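Local structure of adenosine 5'-monophosphoramidase (Candida albicans, 6IQ1) at the interface of chains A and B. The protein hydrolyses adenosine 5'-monophosphoramidates to AMP and an amine or ammonia, working as a homodimer of the histidine triad family. Coordinates in Å, arbitrary orientation; residue numbers count along the deposited sequence, not the author numbering. Chains: chain A/B, Adenosine 5'-monophosphoramidase.

Contact 1 and contact 2 contain, in part, two-fold copies of the same packing with the chains exchanged, and their C-alpha centres lie about 14 Å apart. In contact 1 A:Trp123, just beyond strand 120-122, enters a pocket of B:His41, B:His99, B:His108 and B:Ile110; in contact 2 B:Trp123 enters its chain A twin. Contact 1 adds B:Leu91, both Leu119 side chains, and A:Val121 packed on B:His99; contact 2 follows B:Trp123 to B:Glu126, against A:Pro36 and A:Ile37. The centres are about 9 Å from B:His106 and 10 Å from A:His106, respectively. Each subunit thus contributes to the surroundings of the other's active site.

Contact 1: the interface of chains A and B. Residues chain A 89, 119, 121-123; chain B 41, 91, 99, 108, 110, 119.
A:Trp123 and B:His99 bury the most surface here, 89 and 84 Å², and they meet by packing, without a hydrogen bond. The imidazole of B:His99 approaches one face of the indole off-centre, its CE1 3.5 Å from A:Trp123 CG, while its NE2 lies beside the methylene CB. With CG anti to the backbone N (chi1 -156°), the indole of A:Trp123 swings away from strand 120-122 and into chain B.

The far rim of the indole then runs into two more histidines. CH2 points at the face of the B:His108 ring, 3.5 Å from its CE1, and the planes stand at 78° in an edge-to-face pair. B:His41 brings its edge instead, CE1 lying 3.5 Å from A:Trp123 CZ2. These two imidazoles are linked within chain B by a nearly straight hydrogen bond of 2.8 Å between B:His41 NE2 and B:His108 ND1, 163° at the hydrogen, which should restrain both rings while the tryptophan rests on them. Methyl groups continue the lining, with B:Leu91 CD2 3.9 Å from A:Trp123 CZ3 and B:Ile110 CD1 close by.

This is a worked example of a composite pocket: B:His108 closes the histidine triad motif and B:His99 is a probable AMP-binding residue, yet both are packed by the neighbouring subunit. No hydrogen bond crosses this patch, so aromatic and aliphatic packing carry it. Away from the indole, A:Leu119 CD2 meets B:Leu91 CD1 at 3.8 Å. A:Val121, with CG1 anti to the backbone N, lays that methyl over the face of B:His99, 3.6 Å from the ring carbon CD2.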
ATOM      1  N   ASN A  89       5.190  -5.676  -4.525  1.00 24.31           N
ATOM      2  CA  ASN A  89       4.927  -4.643  -3.546  1.00 22.97           C
ATOM      3  C   ASN A  89       3.673  -3.875  -3.932  1.00 27.80           C
ATOM      4  O   ASN A  89       3.329  -3.751  -5.115  1.00 27.38           O
ATOM      5  CB  ASN A  89       6.090  -3.669  -3.441  1.00 27.15           C
ATOM      6  CG  ASN A  89       7.367  -4.330  -2.959  1.00 32.11           C
ATOM      7  OD1 ASN A  89       8.213  -4.737  -3.767  1.00 30.30           O
ATOM      8  ND2 ASN A  89       7.528  -4.412  -1.640  1.00 27.41           N
ATOM      9  N   LEU A 119      10.505  -2.393  -6.871  1.00 27.48           N
ATOM     10  CA  LEU A 119      10.753  -1.461  -5.780  1.00 29.51           C
ATOM     11  C   LEU A 119      12.037  -1.822  -5.034  1.00 31.81           C
ATOM     12  O   LEU A 119      12.334  -2.999  -4.801  1.00 28.67           O
ATOM     13  CB  LEU A 119       9.573  -1.463  -4.809  1.00 27.30           C
ATOM     14  CG  LEU A 119       9.626  -0.399  -3.726  1.00 27.54           C
ATOM     15  CD1 LEU A 119       9.498   1.010  -4.349  1.00 24.66           C
ATOM     16  CD2 LEU A 119       8.542  -0.664  -2.692  1.00 24.90           C
ATOM     17  N   VAL A 121      13.775  -1.061  -1.376  1.00 33.21           N
ATOM     18  CA  VAL A 121      13.222  -0.646  -0.093  1.00 29.44           C
ATOM     19  C   VAL A 121      14.368  -0.249   0.829  1.00 32.84           C
ATOM     20  O   VAL A 121      15.144  -1.104   1.283  1.00 33.82           O
ATOM     21  CB  VAL A 121      12.359  -1.753   0.528  1.00 27.97           C
ATOM     22  CG1 VAL A 121      11.897  -1.357   1.942  1.00 27.05           C
ATOM     23  CG2 VAL A 121      11.170  -2.053  -0.390  1.00 24.97           C
ATOM     24  N   GLY A 122      14.476   1.051   1.094  1.00 31.52           N
ATOM     25  CA  GLY A 122      15.354   1.569   2.122  1.00 31.26           C
ATOM     26  C   GLY A 122      14.647   1.565   3.462  1.00 34.42           C
ATOM     27  O   GLY A 122      13.595   2.200   3.603  1.00 31.63           O
ATOM     28  N   TRP A 123      15.230   0.876   4.455  1.00 34.01           N
ATOM     29  CA  TRP A 123      14.536   0.501   5.689  1.00 34.61           C
ATOM     30  C   TRP A 123      15.365   0.872   6.919  1.00 34.37           C
ATOM     31  O   TRP A 123      15.942   0.002   7.587  1.00 30.51           O
ATOM     32  CB  TRP A 123      14.200  -0.994   5.671  1.00 32.83           C
ATOM     33  CG  TRP A 123      13.042  -1.363   6.565  1.00 34.59           C
ATOM     34  CD1 TRP A 123      13.106  -1.993   7.781  1.00 32.62           C
ATOM     35  CD2 TRP A 123      11.655  -1.116   6.316  1.00 32.09           C
ATOM     36  NE1 TRP A 123      11.846  -2.153   8.295  1.00 31.38           N
ATOM     37  CE2 TRP A 123      10.936  -1.627   7.413  1.00 31.29           C
ATOM     38  CE3 TRP A 123      10.947  -0.525   5.259  1.00 34.94           C
ATOM     39  CZ2 TRP A 123       9.545  -1.557   7.492  1.00 29.47           C
ATOM     40  CZ3 TRP A 123       9.561  -0.455   5.341  1.00 30.96           C
ATOM     41  CH2 TRP A 123       8.880  -0.966   6.451  1.00 30.60           C
TER
ATOM     42  N   HIS B  41       5.459   4.918  13.035  1.00 29.72           N
ATOM     43  CA  HIS B  41       5.346   3.775  12.136  1.00 32.69           C
ATOM     44  C   HIS B  41       4.291   2.800  12.667  1.00 32.92           C
ATOM     45  O   HIS B  41       4.477   2.187  13.724  1.00 32.94           O
ATOM     46  CB  HIS B  41       6.728   3.124  12.015  1.00 32.21           C
ATOM     47  CG  HIS B  41       6.829   2.020  11.009  1.00 29.93           C
ATOM     48  ND1 HIS B  41       8.043   1.475  10.640  1.00 32.70           N
ATOM     49  CD2 HIS B  41       5.890   1.341  10.315  1.00 29.82           C
ATOM     50  CE1 HIS B  41       7.847   0.510   9.763  1.00 28.15           C
ATOM     51  NE2 HIS B  41       6.547   0.411   9.545  1.00 30.54           N
ATOM     52  N   LEU B  91       2.857   0.977   2.499  1.00 26.54           N
ATOM     53  CA  LEU B  91       3.623  -0.092   1.868  1.00 26.76           C
ATOM     54  C   LEU B  91       3.114  -1.460   2.315  1.00 29.18           C
ATOM     55  O   LEU B  91       2.799  -1.663   3.494  1.00 29.35           O
ATOM     56  CB  LEU B  91       5.105   0.032   2.199  1.00 29.44           C
ATOM     57  CG  LEU B  91       6.035  -1.023   1.590  1.00 27.73           C
ATOM     58  CD1 LEU B  91       5.952  -0.962   0.085  1.00 28.98           C
ATOM     59  CD2 LEU B  91       7.476  -0.811   2.073  1.00 27.81           C
ATOM     60  N   HIS B  99      10.961  -7.701   0.487  1.00 28.73           N
ATOM     61  CA  HIS B  99      11.230  -7.188   1.836  1.00 29.28           C
ATOM     62  C   HIS B  99      10.193  -7.629   2.870  1.00 30.56           C
ATOM     63  O   HIS B  99      10.034  -6.967   3.900  1.00 36.33           O
ATOM     64  CB  HIS B  99      11.343  -5.652   1.827  1.00 30.18           C
ATOM     65  CG  HIS B  99      12.128  -5.073   2.962  1.00 33.55           C
ATOM     66  ND1 HIS B  99      11.631  -4.984   4.246  1.00 38.18           N
ATOM     67  CD2 HIS B  99      13.365  -4.520   2.997  1.00 35.43           C
ATOM     68  CE1 HIS B  99      12.533  -4.410   5.027  1.00 35.30           C
ATOM     69  NE2 HIS B  99      13.592  -4.114   4.290  1.00 35.80           N
ATOM     70  N   HIS B 108       2.129  -1.076   6.132  1.00 27.56           N
ATOM     71  CA  HIS B 108       2.881  -0.068   6.873  1.00 27.11           C
ATOM     72  C   HIS B 108       2.317   1.317   6.566  1.00 29.09           C
ATOM     73  O   HIS B 108       2.182   1.698   5.393  1.00 28.11           O
ATOM     74  CB  HIS B 108       4.374  -0.081   6.514  1.00 30.23           C
ATOM     75  CG  HIS B 108       5.055  -1.401   6.700  1.00 29.38           C
ATOM     76  ND1 HIS B 108       5.773  -1.715   7.834  1.00 28.29           N
ATOM     77  CD2 HIS B 108       5.141  -2.480   5.886  1.00 27.98           C
ATOM     78  CE1 HIS B 108       6.263  -2.938   7.714  1.00 30.14           C
ATOM     79  NE2 HIS B 108       5.889  -3.425   6.543  1.00 30.29           N
ATOM     80  N   ILE B 110       3.733   4.824   7.142  1.00 31.09           N
ATOM     81  CA  ILE B 110       5.039   5.345   7.532  1.00 30.21           C
ATOM     82  C   ILE B 110       5.108   6.846   7.304  1.00 32.16           C
ATOM     83  O   ILE B 110       5.146   7.289   6.148  1.00 30.59           O
ATOM     84  CB  ILE B 110       6.176   4.670   6.760  1.00 29.09           C
ATOM     85  CG1 ILE B 110       5.981   3.161   6.687  1.00 30.05           C
ATOM     86  CG2 ILE B 110       7.499   5.030   7.400  1.00 31.36           C
ATOM     87  CD1 ILE B 110       6.917   2.502   5.670  1.00 30.08           C
ATOM     88  N   LEU B 119      10.310   5.749   4.830  1.00 31.37           N
ATOM     89  CA  LEU B 119      10.601   4.865   3.711  1.00 32.15           C
ATOM     90  C   LEU B 119      11.570   5.538   2.745  1.00 30.10           C
ATOM     91  O   LEU B 119      11.428   6.726   2.429  1.00 26.46           O
ATOM     92  CB  LEU B 119       9.310   4.470   2.993  1.00 26.55           C
ATOM     93  CG  LEU B 119       9.495   3.511   1.821  1.00 27.55           C
ATOM     94  CD1 LEU B 119      10.157   2.228   2.286  1.00 30.45           C
ATOM     95  CD2 LEU B 119       8.168   3.199   1.153  1.00 29.02           C
TER

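Contact 2: the interface of chains A and B. Residues chain A 36-37, 41, 99, 108, 110; chain B 122-126.
B:Trp123 is gripped between A:Ile37 and A:His99, an aliphatic group on one face of the indole and an imidazole on the other. A:Ile37 sets its CG2 methyl over the five-membered ring, 3.5 Å from B:Trp123 CD1, and its CD1 methyl over the six-membered ring. The branched chain spans both rings with CG1 in the crowded position between the backbone N and the carbonyl carbon (chi1 72°). From the opposite side A:His99 CE1 comes to 3.6 Å from B:Trp123 CG. At the tip, B:Trp123 CH2 points into the face of A:His108, 3.4 Å from ND1.

Hydrogen bonds within chain A brace this clamp. The backbone N of A:Ile37 donates to A:His41 ND1 at 3.1 Å, in the plane of the imidazole, and NE2 of the same ring shares a hydrogen bond with A:His108 ND1. A:His41 also touches the indole itself, CE1 lying 3.7 Å from B:Trp123 CZ2. One histidine therefore ties the residue above the indole face to the one at its tip. The arrangement suggests a principle: one buried aromatic may position a segment whose contacts further along are light.

Those light contacts belong to B:Pro124, B:Ala125 and B:Glu126, which each hide about 11 Å² or less, against 88 Å² for B:Trp123. The B:Pro124 carbonyl O still presses near A:Ile37 CB, at 3.3 Å. The B:Glu126 carboxylate merely lies near A:Ile37 O, and no bond is assigned. Its backbone does hold: B:Glu126 N donates across the interface to A:Pro36 O at 3.0 Å, 160° at the hydrogen.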
ATOM      1  N   PRO A  36       7.276   2.427 -16.179  1.00 31.40           N
ATOM      2  CA  PRO A  36       7.353   1.371 -15.169  1.00 30.36           C
ATOM      3  C   PRO A  36       8.744   1.239 -14.560  1.00 33.24           C
ATOM      4  O   PRO A  36       9.759   1.657 -15.126  1.00 33.92           O
ATOM      5  CB  PRO A  36       6.976   0.114 -15.960  1.00 29.46           C
ATOM      6  CG  PRO A  36       7.465   0.411 -17.353  1.00 31.27           C
ATOM      7  CD  PRO A  36       7.286   1.889 -17.554  1.00 31.49           C
ATOM      8  N   ILE A  37       8.780   0.644 -13.370  1.00 32.23           N
ATOM      9  CA  ILE A  37      10.034   0.204 -12.779  1.00 34.34           C
ATOM     10  C   ILE A  37      10.100  -1.313 -12.696  1.00 37.67           C
ATOM     11  O   ILE A  37      11.007  -1.860 -12.061  1.00 34.36           O
ATOM     12  CB  ILE A  37      10.279   0.841 -11.402  1.00 30.11           C
ATOM     13  CG1 ILE A  37       9.334   0.246 -10.371  1.00 28.34           C
ATOM     14  CG2 ILE A  37      10.189   2.357 -11.459  1.00 27.39           C
ATOM     15  CD1 ILE A  37       9.799   0.498  -8.974  1.00 28.97           C
ATOM     16  N   HIS A  41       4.148  -3.203 -14.309  1.00 30.59           N
ATOM     17  CA  HIS A  41       3.869  -2.194 -13.292  1.00 31.24           C
ATOM     18  C   HIS A  41       2.489  -1.570 -13.543  1.00 28.84           C
ATOM     19  O   HIS A  41       2.253  -0.982 -14.600  1.00 30.99           O
ATOM     20  CB  HIS A  41       4.996  -1.150 -13.336  1.00 29.35           C
ATOM     21  CG  HIS A  41       4.911  -0.075 -12.296  1.00 31.95           C
ATOM     22  ND1 HIS A  41       5.998   0.704 -11.957  1.00 31.45           N
ATOM     23  CD2 HIS A  41       3.878   0.376 -11.542  1.00 30.70           C
ATOM     24  CE1 HIS A  41       5.643   1.579 -11.033  1.00 29.47           C
ATOM     25  NE2 HIS A  41       4.362   1.399 -10.760  1.00 31.01           N
ATOM     26  N   HIS A  99       7.659  10.876  -2.423  1.00 29.47           N
ATOM     27  CA  HIS A  99       7.899  10.373  -3.781  1.00 30.22           C
ATOM     28  C   HIS A  99       6.642  10.388  -4.653  1.00 31.05           C
ATOM     29  O   HIS A  99       6.565   9.685  -5.668  1.00 27.95           O
ATOM     30  CB  HIS A  99       8.503   8.961  -3.728  1.00 30.30           C
ATOM     31  CG  HIS A  99       9.321   8.593  -4.925  1.00 36.74           C
ATOM     32  ND1 HIS A  99       8.756   8.291  -6.148  1.00 38.48           N
ATOM     33  CD2 HIS A  99      10.659   8.442  -5.082  1.00 37.49           C
ATOM     34  CE1 HIS A  99       9.710   7.985  -7.011  1.00 33.80           C
ATOM     35  NE2 HIS A  99      10.874   8.063  -6.388  1.00 36.45           N
ATOM     36  N   HIS A 108       0.568   1.763  -6.542  1.00 25.18           N
ATOM     37  CA  HIS A 108       1.426   0.987  -7.428  1.00 25.32           C
ATOM     38  C   HIS A 108       1.360  -0.492  -7.045  1.00 26.01           C
ATOM     39  O   HIS A 108       1.630  -0.846  -5.890  1.00 25.83           O
ATOM     40  CB  HIS A 108       2.888   1.447  -7.339  1.00 26.09           C
ATOM     41  CG  HIS A 108       3.111   2.917  -7.539  1.00 29.65           C
ATOM     42  ND1 HIS A 108       3.583   3.442  -8.726  1.00 28.46           N
ATOM     43  CD2 HIS A 108       2.989   3.966  -6.687  1.00 29.61           C
ATOM     44  CE1 HIS A 108       3.712   4.753  -8.605  1.00 27.10           C
ATOM     45  NE2 HIS A 108       3.353   5.099  -7.381  1.00 24.22           N
ATOM     46  N   ILE A 110       3.614  -3.438  -8.006  1.00 25.71           N
ATOM     47  CA  ILE A 110       4.916  -3.575  -8.659  1.00 28.71           C
ATOM     48  C   ILE A 110       5.455  -4.988  -8.462  1.00 27.58           C
ATOM     49  O   ILE A 110       5.820  -5.366  -7.334  1.00 26.75           O
ATOM     50  CB  ILE A 110       5.927  -2.539  -8.127  1.00 27.51           C
ATOM     51  CG1 ILE A 110       5.313  -1.144  -8.052  1.00 24.83           C
ATOM     52  CG2 ILE A 110       7.178  -2.513  -8.976  1.00 25.89           C
ATOM     53  CD1 ILE A 110       6.175  -0.189  -7.277  1.00 25.98           C
TER
ATOM     54  N   GLY B 122      13.617   3.305  -3.643  1.00 30.90           N
ATOM     55  CA  GLY B 122      14.446   3.063  -4.813  1.00 30.23           C
ATOM     56  C   GLY B 122      13.542   2.839  -6.011  1.00 36.38           C
ATOM     57  O   GLY B 122      12.606   2.042  -5.942  1.00 35.37           O
ATOM     58  N   TRP B 123      13.807   3.567  -7.106  1.00 33.04           N
ATOM     59  CA  TRP B 123      12.870   3.658  -8.229  1.00 30.70           C
ATOM     60  C   TRP B 123      13.620   3.489  -9.547  1.00 31.59           C
ATOM     61  O   TRP B 123      13.865   4.461 -10.273  1.00 32.07           O
ATOM     62  CB  TRP B 123      12.099   4.982  -8.171  1.00 35.28           C
ATOM     63  CG  TRP B 123      10.703   4.994  -8.810  1.00 32.50           C
ATOM     64  CD1 TRP B 123      10.349   5.559 -10.010  1.00 28.65           C
ATOM     65  CD2 TRP B 123       9.502   4.427  -8.270  1.00 27.80           C
ATOM     66  NE1 TRP B 123       9.006   5.375 -10.244  1.00 28.04           N
ATOM     67  CE2 TRP B 123       8.463   4.683  -9.195  1.00 29.32           C
ATOM     68  CE3 TRP B 123       9.204   3.709  -7.108  1.00 29.95           C
ATOM     69  CZ2 TRP B 123       7.140   4.250  -8.983  1.00 31.84           C
ATOM     70  CZ3 TRP B 123       7.878   3.290  -6.890  1.00 30.50           C
ATOM     71  CH2 TRP B 123       6.869   3.565  -7.821  1.00 26.71           C
ATOM     72  N   PRO B 124      13.980   2.256  -9.903  1.00 35.47           N
ATOM     73  CA  PRO B 124      14.777   2.051 -11.119  1.00 29.57           C
ATOM     74  C   PRO B 124      13.930   1.995 -12.375  1.00 34.07           C
ATOM     75  O   PRO B 124      13.358   0.951 -12.707  1.00 35.50           O
ATOM     76  CB  PRO B 124      15.480   0.714 -10.856  1.00 29.83           C
ATOM     77  CG  PRO B 124      14.524  -0.034  -9.983  1.00 33.00           C
ATOM     78  CD  PRO B 124      13.805   1.009  -9.131  1.00 33.69           C
ATOM     79  N   ALA B 125      13.859   3.125 -13.080  1.00 32.86           N
ATOM     80  CA  ALA B 125      13.126   3.189 -14.340  1.00 39.79           C
ATOM     81  C   ALA B 125      13.600   2.108 -15.299  1.00 41.46           C
ATOM     82  O   ALA B 125      14.792   1.830 -15.415  1.00 51.03           O
ATOM     83  CB  ALA B 125      13.288   4.567 -14.985  1.00 36.94           C
ATOM     84  N   GLU B 126      12.652   1.475 -15.962  1.00 48.11           N
ATOM     85  CA  GLU B 126      12.932   0.413 -16.914  1.00 51.93           C
ATOM     86  C   GLU B 126      12.577   0.913 -18.310  1.00 55.49           C
ATOM     87  O   GLU B 126      11.423   1.262 -18.575  1.00 50.79           O
ATOM     88  CB  GLU B 126      12.143  -0.844 -16.580  1.00 50.53           C
ATOM     89  CG  GLU B 126      12.976  -2.082 -16.331  1.00 58.41           C
ATOM     90  CD  GLU B 126      12.163  -3.165 -15.704  1.00 62.00           C
ATOM     91  OE1 GLU B 126      12.630  -3.755 -14.704  1.00 63.34           O
ATOM     92  OE2 GLU B 126      11.050  -3.403 -16.228  1.00 61.25           O
TER